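Local coordinates for uncharacterized protein (Bacteroides fragilis, PDB 3NNG) that is of unknown function but forms a calcium-bound F5/8 type C (discoidin-like) domain, a fold that in many relatives binds carbohydrates or other cell-surface ligands, at residues S20-S25 with T66-P71; C62-V67 with K136-N141; Y89-A94 with L113-F118. The protein carries 1 engineered substitution. All coordinates share one frame; numbering follows the deposited sequence.

In the fold
From the N terminus, the chain soon reaches strand 23-26, whose partner follows some forty residues later: contact 1 closes that loop when 66-71 arrives, and the loop carries four of the six calcium-site residues, Leu41, Asp44, Glu46 and Thr49. Strand 63-68 then serves twice, since Thr66 and Val67 belong to contact 1 and also to contact 2, where 136-141 returns along the other edge of the strand. Contact 3 is nested inside the long loop closed by contact 2 and joins the open ends of hairpin 93-100/107-114. Ala94 packs on Ile140, so contacts 2 and 3 touch, whereas contacts 1 and 3 lie on opposite sides of the chain's centre.

Contact 1: S20-S25 with T66-P71; sequences SAWSVS and TVLDRP
Trp22 reaches in beside strand 66-68 just before its own chain becomes a strand, and its buried indole is the main side chain of this contact. Its CB starts near the hydroxyl of Thr66, and chi1 of -73° sets CG anti to the carbonyl carbon. Along the benzo side, CE3 lies 3.3 Å from Thr66 OG1, while the Thr66 methyl CG2 sits over one ring face toward its rim, with Leu68 CG on that same side. Thr66 OG1, anti to its backbone N, is buried here without a hydrogen-bonding partner in the model. The indole and Leu68 lie side by side, pointing the same way, with Trp22 NE1 3.8 Å from Leu68 CG. At the ring edge Trp22 CD1 meets Asp69 OD1 in the indole plane at 3.5 Å, and Trp22 NE1 donates to a water 3.1 Å away that also accepts from Arg70 N.

Beyond the indole, the backbones pair antiparallel. Ser23 N gives a nearly straight bond of 3.0 Å to Val67 O, in the carbonyl plane, and Val67 N returns one of 2.8 Å to Ser23 O from above that carbonyl's plane. A second water donates to both Ala21 O and Val67 O, extending the pairing past the last bridge, and a third joins Ala21 N to Asp69 OD1. Val24 CG1 packs against Thr66 on the face that both share, and Leu156 touches Trp22 and Leu68. The result is an edge strand laid on strand 63-68, with an aromatic residue tucked into the core, within the antiparallel beta-sandwich of an F5/8 type C domain.

Contact 2: C62-V67 with K136-N141; sequences CWWNTV and KEFRIN
Trp63 holds CG in the crowded position between its backbone N and carbonyl carbon (chi1 56°), and Arg139 sends CG anti to its own N before bending at chi3 (-57°); together these turns lay the guanidinium flat on the indole. The two planes are 10° apart, and Arg139 CZ stands 3.7 Å from the centroid of the Trp63 six-membered ring, almost on its normal, a cation-pi stack. Arg139 NH1 is centred over the face, 3.5 Å from Trp63 CE2. The electron-rich ring would be expected to stabilise the positive charge. Trp63 NE1 is hydrogen-bonded to the Glu61 carboxylate.

Next to the stack, Asn141 runs alongside Trp63 with its amide nearly perpendicular to the indole, and Asn141 OD1 comes 3.2 Å from Trp63 CB. Asn65 places its amide at the edge of the Arg139 guanidinium, the two planes close to perpendicular, and also meets the carboxylate of Glu137, whose OE1 is salt-bridged to Arg99.

Four main-chain bonds fix the antiparallel register. Trp64 pairs with Ile140 and Thr66 with Phe138; the shortest, Ile140 N to Trp64 O and Thr66 N to Phe138 O, are both 2.8 Å and approach nearly along the C=O axis. On the face opposite the stack, Trp64 CB packs on Ile140 CG2 at 3.9 Å, and the Thr66 methyl CG2 meets Phe138 CB at 3.8 Å.

Strand 63-68 thus lies between strand 23-26 and strand 124-144, and the latter continues the sheet to strand 93-100, with Lys136 and Glu137 forming a classic bulge opposite Arg99. On the face of Trp64, Phe138 and Ile140, strand 148-159 packs Ile154, Leu156 and Phe151 against them, respectively.

Contact 3: Y89-A94 with L113-F118; sequences YNLRSA and LTFRNF
The open end of the beta hairpin formed by strands 93-100 and 107-114 is held together here, where regular pairing gives way to loops. Ala94 and Leu113 are an antiparallel hydrogen-bonded pair, Ala94 N to Leu113 O and Leu113 N to Ala94 O both at 2.8 Å. Past Ser93 and Thr114, Phe115 N still donates to Arg92 O, but from above that carbonyl's plane. Arg92 and Ser93 form a classic beta bulge facing Thr144, whose hydroxyl also bonds Ser93 OG.

The bends of the Arg92 chain at chi2 (-52°) and chi3 (121°) turn the edge of its guanidinium to 115-117. Arg92 NE donates to Phe115 O at 2.8 Å, nearly straight, along the C=O axis and in the plane of the guanidinium. Arg92 NH2 reaches Asn117 OD1 at 2.8 Å with a more bent geometry, arriving from above the amide plane. A water within donating distance of Leu91 O and Arg116 O lies alongside, though it has more acceptors in reach than protons.

Two phenylalanine rings fill the remaining contact. Phe115 CE2 lies 3.6 Å from Leu91 CD1, and its ring is backed by Phe77 and Val79. Phe118 turns its edge to Leu91 O, with CE2 3.5 Å away, while its CD2 meets Asn90 CB at 3.6 Å.

A single guanidinium therefore grips the loop through a main-chain carbonyl and a side-chain amide, using N-H groups on two nitrogens. Both acceptors across this contact are neutral, so the positive charge is probably eased by their dipoles; the two bonds together limit the rotation of the group.

Contact 1: S20-S25 with T66-P71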
loop_
_atom_site.group_PDB
_atom_site.type_symbol
_atom_site.label_atom_id
_atom_site.label_comp_id
_atom_site.label_asym_id
_atom_site.label_seq_id
_atom_site.Cartn_x
_atom_site.Cartn_y
_atom_site.Cartn_z
ATOM N N SER A 20 3.167 -3.864 -13.335
ATOM C CA SER A 20 3.543 -2.995 -14.454
ATOM C C SER A 20 2.370 -2.370 -15.211
ATOM O O SER A 20 2.557 -1.395 -15.930
ATOM C CB SER A 20 4.432 -3.752 -15.445
ATOM O OG SER A 20 3.702 -4.799 -16.050
ATOM N N ALA A 21 1.172 -2.930 -15.076
ATOM C CA ALA A 21 0.016 -2.361 -15.762
ATOM C C ALA A 21 -0.969 -1.740 -14.780
ATOM O O ALA A 21 -2.053 -1.304 -15.160
ATOM C CB ALA A 21 -0.677 -3.414 -16.655
ATOM N N TRP A 22 -0.591 -1.716 -13.508
ATOM C CA TRP A 22 -1.357 -0.981 -12.509
ATOM C C TRP A 22 -1.449 0.513 -12.819
ATOM O O TRP A 22 -0.547 1.114 -13.422
ATOM C CB TRP A 22 -0.734 -1.169 -11.129
ATOM C CG TRP A 22 -0.975 -2.519 -10.564
ATOM C CD1 TRP A 22 -1.538 -3.605 -11.204
ATOM C CD2 TRP A 22 -0.662 -2.947 -9.239
ATOM N NE1 TRP A 22 -1.587 -4.683 -10.342
ATOM C CE2 TRP A 22 -1.053 -4.303 -9.134
ATOM C CE3 TRP A 22 -0.088 -2.315 -8.126
ATOM C CZ2 TRP A 22 -0.898 -5.025 -7.961
ATOM C CZ3 TRP A 22 0.073 -3.035 -6.973
ATOM C CH2 TRP A 22 -0.330 -4.380 -6.894
ATOM N N SER A 23 -2.551 1.112 -12.393
ATOM C CA SER A 23 -2.755 2.553 -12.515
ATOM C C SER A 23 -2.911 3.092 -11.091
ATOM O O SER A 23 -3.907 2.824 -10.422
ATOM C CB SER A 23 -4.002 2.831 -13.367
ATOM O OG SER A 23 -4.231 4.220 -13.531
ATOM N N VAL A 24 -1.915 3.832 -10.623
ATOM C CA VAL A 24 -1.840 4.173 -9.206
ATOM C C VAL A 24 -2.053 5.661 -8.955
ATOM O O VAL A 24 -1.747 6.490 -9.809
ATOM C CB VAL A 24 -0.482 3.739 -8.593
ATOM C CG1 VAL A 24 -0.200 2.270 -8.904
ATOM C CG2 VAL A 24 0.648 4.614 -9.114
ATOM N N SER A 25 -2.565 5.993 -7.776
ATOM C CA SER A 25 -2.735 7.394 -7.372
ATOM C C SER A 25 -2.663 7.495 -5.857
ATOM O O SER A 25 -2.643 6.479 -5.174
ATOM C CB SER A 25 -4.091 7.924 -7.850
ATOM O OG SER A 25 -5.145 7.114 -7.358
ATOM N N THR A 66 -4.530 1.752 -6.045
ATOM C CA THR A 66 -4.193 1.149 -7.329
ATOM C C THR A 66 -5.420 0.550 -8.022
ATOM O O THR A 66 -6.233 -0.151 -7.401
ATOM C CB THR A 66 -3.073 0.075 -7.205
ATOM O OG1 THR A 66 -2.768 -0.455 -8.504
ATOM C CG2 THR A 66 -3.505 -1.071 -6.283
ATOM N N VAL A 67 -5.564 0.865 -9.304
ATOM C CA VAL A 67 -6.486 0.143 -10.170
ATOM C C VAL A 67 -5.694 -1.001 -10.788
ATOM O O VAL A 67 -4.732 -0.768 -11.520
ATOM C CB VAL A 67 -7.021 1.045 -11.307
ATOM C CG1 VAL A 67 -8.170 0.356 -12.039
ATOM C CG2 VAL A 67 -7.470 2.392 -10.759
ATOM N N LEU A 68 -6.068 -2.235 -10.465
ATOM C CA LEU A 68 -5.395 -3.400 -11.025
ATOM C C LEU A 68 -5.887 -3.604 -12.445
ATOM O O LEU A 68 -7.063 -3.397 -12.715
ATOM C CB LEU A 68 -5.679 -4.648 -10.174
ATOM C CG LEU A 68 -5.077 -4.664 -8.750
ATOM C CD1 LEU A 68 -5.729 -3.644 -7.828
ATOM C CD2 LEU A 68 -5.150 -6.061 -8.117
ATOM N N ASP A 69 -5.007 -3.989 -13.362
ATOM C CA ASP A 69 -5.475 -4.310 -14.714
ATOM C C ASP A 69 -6.105 -5.706 -14.742
ATOM O O ASP A 69 -7.063 -5.942 -15.469
ATOM C CB ASP A 69 -4.326 -4.256 -15.721
ATOM C CG ASP A 69 -3.171 -5.168 -15.336
ATOM O OD1 ASP A 69 -2.540 -4.936 -14.279
ATOM O OD2 ASP A 69 -2.888 -6.114 -16.095
ATOM N N ARG A 70 -5.553 -6.628 -13.952
ATOM C CA ARG A 70 -6.125 -7.965 -13.796
ATOM C C ARG A 70 -6.544 -8.154 -12.345
ATOM O O ARG A 70 -5.701 -8.242 -11.452
ATOM C CB ARG A 70 -5.108 -9.046 -14.181
ATOM C CG ARG A 70 -5.499 -10.460 -13.735
ATOM C CD ARG A 70 -4.413 -11.516 -14.062
ATOM N NE ARG A 70 -3.208 -11.370 -13.243
ATOM C CZ ARG A 70 -3.062 -11.888 -12.024
ATOM N NH1 ARG A 70 -4.038 -12.587 -11.462
ATOM N NH2 ARG A 70 -1.934 -11.708 -11.355
ATOM N N PRO A 71 -7.857 -8.225 -12.103
ATOM C CA PRO A 71 -8.349 -8.435 -10.735
ATOM C C PRO A 71 -7.807 -9.722 -10.117
ATOM O O PRO A 71 -7.577 -10.717 -10.816
ATOM C CB PRO A 71 -9.865 -8.541 -10.899
ATOM C CG PRO A 71 -10.180 -8.086 -12.276
ATOM C CD PRO A 71 -8.925 -7.948 -13.078
HETATM O O HOH W 1 0.191 -5.290 -13.902
HETATM O O HOH W 2 -4.797 -0.567 -14.355
HETATM O O HOH W 3 -3.275 -6.909 -11.759
#

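Contact 2: C62-V67 with K136-N141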
loop_
_atom_site.group_PDB
_atom_site.type_symbol
_atom_site.label_atom_id
_atom_site.label_comp_id
_atom_site.label_asym_id
_atom_site.label_seq_id
_atom_site.Cartn_x
_atom_site.Cartn_y
_atom_site.Cartn_z
ATOM N N CYS A 62 -4.937 10.694 3.919
ATOM C CA CYS A 62 -3.641 10.102 3.586
ATOM C C CYS A 62 -3.849 8.701 3.039
ATOM O O CYS A 62 -4.207 7.783 3.788
ATOM C CB CYS A 62 -2.757 10.040 4.833
ATOM S SG CYS A 62 -1.070 9.427 4.516
ATOM N N TRP A 63 -3.638 8.524 1.739
ATOM C CA TRP A 63 -3.956 7.234 1.125
ATOM C C TRP A 63 -3.216 6.977 -0.192
ATOM O O TRP A 63 -2.733 7.907 -0.851
ATOM C CB TRP A 63 -5.473 7.085 0.947
ATOM C CG TRP A 63 -6.105 8.202 0.148
ATOM C CD1 TRP A 63 -6.702 9.330 0.641
ATOM C CD2 TRP A 63 -6.184 8.300 -1.284
ATOM N NE1 TRP A 63 -7.144 10.125 -0.394
ATOM C CE2 TRP A 63 -6.842 9.512 -1.583
ATOM C CE3 TRP A 63 -5.751 7.484 -2.342
ATOM C CZ2 TRP A 63 -7.080 9.926 -2.897
ATOM C CZ3 TRP A 63 -5.990 7.898 -3.646
ATOM C CH2 TRP A 63 -6.651 9.105 -3.911
ATOM N N TRP A 64 -3.115 5.701 -0.545
ATOM C CA TRP A 64 -2.490 5.270 -1.786
ATOM C C TRP A 64 -3.430 4.243 -2.427
ATOM O O TRP A 64 -4.034 3.421 -1.738
ATOM C CB TRP A 64 -1.090 4.694 -1.511
ATOM C CG TRP A 64 -0.318 4.228 -2.741
ATOM C CD1 TRP A 64 0.700 4.895 -3.402
ATOM C CD2 TRP A 64 -0.475 2.973 -3.418
ATOM N NE1 TRP A 64 1.171 4.122 -4.448
ATOM C CE2 TRP A 64 0.458 2.952 -4.489
ATOM C CE3 TRP A 64 -1.316 1.866 -3.224
ATOM C CZ2 TRP A 64 0.560 1.871 -5.359
ATOM C CZ3 TRP A 64 -1.213 0.785 -4.097
ATOM C CH2 TRP A 64 -0.278 0.796 -5.150
ATOM N N ASN A 65 -3.573 4.308 -3.744
ATOM C CA ASN A 65 -4.623 3.567 -4.437
ATOM C C ASN A 65 -4.073 2.959 -5.710
ATOM O O ASN A 65 -3.230 3.575 -6.373
ATOM C CB ASN A 65 -5.777 4.510 -4.790
ATOM C CG ASN A 65 -6.981 3.784 -5.372
ATOM O OD1 ASN A 65 -7.052 3.526 -6.581
ATOM N ND2 ASN A 65 -7.935 3.459 -4.516
ATOM N N THR A 66 -4.530 1.752 -6.045
ATOM C CA THR A 66 -4.193 1.149 -7.329
ATOM C C THR A 66 -5.420 0.550 -8.022
ATOM O O THR A 66 -6.233 -0.151 -7.401
ATOM C CB THR A 66 -3.073 0.075 -7.205
ATOM O OG1 THR A 66 -2.768 -0.455 -8.504
ATOM C CG2 THR A 66 -3.505 -1.071 -6.283
ATOM N N VAL A 67 -5.564 0.865 -9.304
ATOM C CA VAL A 67 -6.486 0.143 -10.170
ATOM C C VAL A 67 -5.694 -1.001 -10.788
ATOM O O VAL A 67 -4.732 -0.768 -11.520
ATOM C CB VAL A 67 -7.021 1.045 -11.307
ATOM C CG1 VAL A 67 -8.170 0.356 -12.039
ATOM C CG2 VAL A 67 -7.470 2.392 -10.759
ATOM N N LYS A 136 -10.577 -5.382 -7.995
ATOM C CA LYS A 136 -10.180 -4.584 -9.172
ATOM C C LYS A 136 -9.462 -3.303 -8.757
ATOM O O LYS A 136 -8.594 -2.810 -9.473
ATOM C CB LYS A 136 -11.396 -4.250 -10.049
ATOM C CG LYS A 136 -11.084 -3.516 -11.372
ATOM C CD LYS A 136 -10.064 -4.286 -12.185
ATOM C CE LYS A 136 -10.078 -3.904 -13.657
ATOM N NZ LYS A 136 -9.500 -2.578 -13.981
ATOM N N GLU A 137 -9.818 -2.781 -7.587
ATOM C CA GLU A 137 -9.194 -1.574 -7.046
ATOM C C GLU A 137 -8.862 -1.750 -5.545
ATOM O O GLU A 137 -9.645 -2.328 -4.791
ATOM C CB GLU A 137 -10.135 -0.378 -7.261
ATOM C CG GLU A 137 -9.479 0.980 -7.179
ATOM C CD GLU A 137 -10.346 2.082 -7.790
ATOM O OE1 GLU A 137 -11.491 1.769 -8.206
ATOM O OE2 GLU A 137 -9.877 3.251 -7.845
ATOM N N PHE A 138 -7.705 -1.247 -5.122
ATOM C CA PHE A 138 -7.227 -1.406 -3.748
ATOM C C PHE A 138 -6.799 -0.047 -3.232
ATOM O O PHE A 138 -6.059 0.664 -3.911
ATOM C CB PHE A 138 -6.037 -2.376 -3.737
ATOM C CG PHE A 138 -5.281 -2.454 -2.421
ATOM C CD1 PHE A 138 -4.333 -1.504 -2.089
ATOM C CD2 PHE A 138 -5.456 -3.538 -1.564
ATOM C CE1 PHE A 138 -3.610 -1.590 -0.907
ATOM C CE2 PHE A 138 -4.749 -3.635 -0.377
ATOM C CZ PHE A 138 -3.809 -2.660 -0.045
ATOM N N ARG A 139 -7.279 0.325 -2.045
ATOM C CA ARG A 139 -6.832 1.558 -1.391
ATOM C C ARG A 139 -6.325 1.283 0.015
ATOM O O ARG A 139 -6.948 0.531 0.772
ATOM C CB ARG A 139 -7.947 2.611 -1.325
ATOM C CG ARG A 139 -7.454 3.985 -0.793
ATOM C CD ARG A 139 -8.440 5.132 -1.110
ATOM N NE ARG A 139 -8.714 5.246 -2.542
ATOM C CZ ARG A 139 -9.250 6.325 -3.122
ATOM N NH1 ARG A 139 -9.564 7.393 -2.400
ATOM N NH2 ARG A 139 -9.477 6.339 -4.429
ATOM N N ILE A 140 -5.205 1.905 0.370
ATOM C CA ILE A 140 -4.748 1.873 1.747
ATOM C C ILE A 140 -4.803 3.260 2.392
ATOM O O ILE A 140 -4.078 4.171 1.994
ATOM C CB ILE A 140 -3.346 1.212 1.876
ATOM C CG1 ILE A 140 -2.881 1.186 3.332
ATOM C CG2 ILE A 140 -2.324 1.896 0.976
ATOM C CD1 ILE A 140 -1.650 0.294 3.569
ATOM N N ASN A 141 -5.689 3.421 3.372
ATOM C CA ASN A 141 -5.789 4.660 4.140
ATOM C C ASN A 141 -4.846 4.599 5.336
ATOM O O ASN A 141 -5.072 3.807 6.268
ATOM C CB ASN A 141 -7.229 4.882 4.614
ATOM C CG ASN A 141 -8.179 5.179 3.461
ATOM O OD1 ASN A 141 -7.920 6.073 2.655
ATOM N ND2 ASN A 141 -9.277 4.423 3.370
#

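Contact 3: Y89-A94 with L113-F118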
loop_
_atom_site.group_PDB
_atom_site.type_symbol
_atom_site.label_atom_id
_atom_site.label_comp_id
_atom_site.label_asym_id
_atom_site.label_seq_id
_atom_site.Cartn_x
_atom_site.Cartn_y
_atom_site.Cartn_z
ATOM N N TYR A 89 8.871 8.201 10.344
ATOM C CA TYR A 89 7.766 8.388 9.387
ATOM C C TYR A 89 7.330 7.122 8.652
ATOM O O TYR A 89 6.438 7.168 7.810
ATOM C CB TYR A 89 8.086 9.505 8.393
ATOM C CG TYR A 89 8.418 10.799 9.106
ATOM C CD1 TYR A 89 7.462 11.432 9.895
ATOM C CD2 TYR A 89 9.685 11.370 9.022
ATOM C CE1 TYR A 89 7.745 12.600 10.566
ATOM C CE2 TYR A 89 9.982 12.552 9.703
ATOM C CZ TYR A 89 9.000 13.156 10.468
ATOM O OH TYR A 89 9.246 14.323 11.149
ATOM N N ASN A 90 7.955 5.988 8.958
ATOM C CA ASN A 90 7.478 4.724 8.407
ATOM C C ASN A 90 6.035 4.475 8.862
ATOM O O ASN A 90 5.635 4.921 9.936
ATOM C CB ASN A 90 8.364 3.563 8.851
ATOM C CG ASN A 90 9.759 3.628 8.267
ATOM O OD1 ASN A 90 10.667 2.958 8.758
ATOM N ND2 ASN A 90 9.941 4.427 7.209
ATOM N N LEU A 91 5.279 3.747 8.046
ATOM C CA LEU A 91 3.868 3.461 8.303
ATOM C C LEU A 91 3.705 2.634 9.574
ATOM O O LEU A 91 4.384 1.632 9.756
ATOM C CB LEU A 91 3.287 2.666 7.137
ATOM C CG LEU A 91 1.862 2.875 6.616
ATOM C CD1 LEU A 91 1.343 1.562 6.035
ATOM C CD2 LEU A 91 0.897 3.447 7.637
ATOM N N ARG A 92 2.766 3.037 10.421
ATOM C CA ARG A 92 2.532 2.402 11.709
ATOM C C ARG A 92 1.198 1.637 11.703
ATOM O O ARG A 92 1.120 0.492 12.159
ATOM C CB ARG A 92 2.478 3.484 12.783
ATOM C CG ARG A 92 3.294 3.231 13.997
ATOM C CD ARG A 92 3.017 1.876 14.589
ATOM N NE ARG A 92 4.251 1.108 14.609
ATOM C CZ ARG A 92 5.362 1.505 15.218
ATOM N NH1 ARG A 92 5.387 2.659 15.873
ATOM N NH2 ARG A 92 6.446 0.744 15.174
ATOM N N SER A 93 0.144 2.280 11.208
ATOM C CA SER A 93 -1.165 1.629 11.127
ATOM C C SER A 93 -1.968 2.085 9.907
ATOM O O SER A 93 -1.868 3.235 9.475
ATOM C CB SER A 93 -1.971 1.872 12.411
ATOM O OG SER A 93 -2.166 3.261 12.633
ATOM N N ALA A 94 -2.771 1.185 9.356
ATOM C CA ALA A 94 -3.530 1.507 8.154
ATOM C C ALA A 94 -4.829 0.753 8.129
ATOM O O ALA A 94 -4.997 -0.244 8.837
ATOM C CB ALA A 94 -2.725 1.173 6.883
ATOM N N LEU A 113 -4.738 -2.638 10.298
ATOM C CA LEU A 113 -3.457 -3.327 10.201
ATOM C C LEU A 113 -2.391 -2.479 10.896
ATOM O O LEU A 113 -2.329 -1.262 10.683
ATOM C CB LEU A 113 -3.062 -3.587 8.744
ATOM C CG LEU A 113 -3.952 -4.487 7.864
ATOM C CD1 LEU A 113 -4.362 -5.750 8.601
ATOM C CD2 LEU A 113 -5.169 -3.747 7.412
ATOM N N THR A 114 -1.574 -3.131 11.728
ATOM C CA THR A 114 -0.516 -2.478 12.492
ATOM C C THR A 114 0.837 -3.061 12.111
ATOM O O THR A 114 0.958 -4.265 11.906
ATOM C CB THR A 114 -0.719 -2.684 14.004
ATOM O OG1 THR A 114 -1.891 -1.980 14.423
ATOM C CG2 THR A 114 0.480 -2.170 14.780
ATOM N N PHE A 115 1.850 -2.212 12.017
ATOM C CA PHE A 115 3.182 -2.650 11.615
ATOM C C PHE A 115 4.183 -2.357 12.715
ATOM O O PHE A 115 4.037 -1.378 13.437
ATOM C CB PHE A 115 3.600 -1.949 10.317
ATOM C CG PHE A 115 2.656 -2.207 9.182
ATOM C CD1 PHE A 115 2.722 -3.397 8.466
ATOM C CD2 PHE A 115 1.667 -1.294 8.866
ATOM C CE1 PHE A 115 1.833 -3.646 7.453
ATOM C CE2 PHE A 115 0.771 -1.550 7.840
ATOM C CZ PHE A 115 0.858 -2.717 7.136
ATOM N N ARG A 116 5.198 -3.206 12.844
ATOM C CA ARG A 116 6.286 -2.956 13.789
ATOM C C ARG A 116 7.383 -2.151 13.103
ATOM O O ARG A 116 7.286 -1.826 11.920
ATOM C CB ARG A 116 6.891 -4.267 14.293
ATOM C CG ARG A 116 5.924 -5.435 14.400
ATOM C CD ARG A 116 6.444 -6.477 15.387
ATOM N NE ARG A 116 5.970 -7.833 15.108
ATOM C CZ ARG A 116 4.690 -8.196 15.039
ATOM N NH1 ARG A 116 3.724 -7.299 15.216
ATOM N NH2 ARG A 116 4.373 -9.459 14.784
ATOM N N ASN A 117 8.437 -1.846 13.846
ATOM C CA ASN A 117 9.608 -1.221 13.250
ATOM C C ASN A 117 10.157 -2.068 12.111
ATOM O O ASN A 117 10.373 -3.275 12.260
ATOM C CB ASN A 117 10.681 -0.966 14.303
ATOM C CG ASN A 117 10.252 0.078 15.315
ATOM O OD1 ASN A 117 9.207 0.715 15.158
ATOM N ND2 ASN A 117 11.052 0.258 16.358
ATOM N N PHE A 118 10.364 -1.431 10.965
ATOM C CA PHE A 118 10.890 -2.122 9.807
ATOM C C PHE A 118 12.367 -2.470 10.004
ATOM O O PHE A 118 13.084 -1.774 10.720
ATOM C CB PHE A 118 10.685 -1.273 8.551
ATOM C CG PHE A 118 9.237 -1.108 8.176
ATOM C CD1 PHE A 118 8.615 -2.034 7.344
ATOM C CD2 PHE A 118 8.490 -0.060 8.689
ATOM C CE1 PHE A 118 7.270 -1.897 7.013
ATOM C CE2 PHE A 118 7.154 0.080 8.363
ATOM C CZ PHE A 118 6.539 -0.850 7.526
HETATM O O HOH W 4 6.006 0.816 11.841
#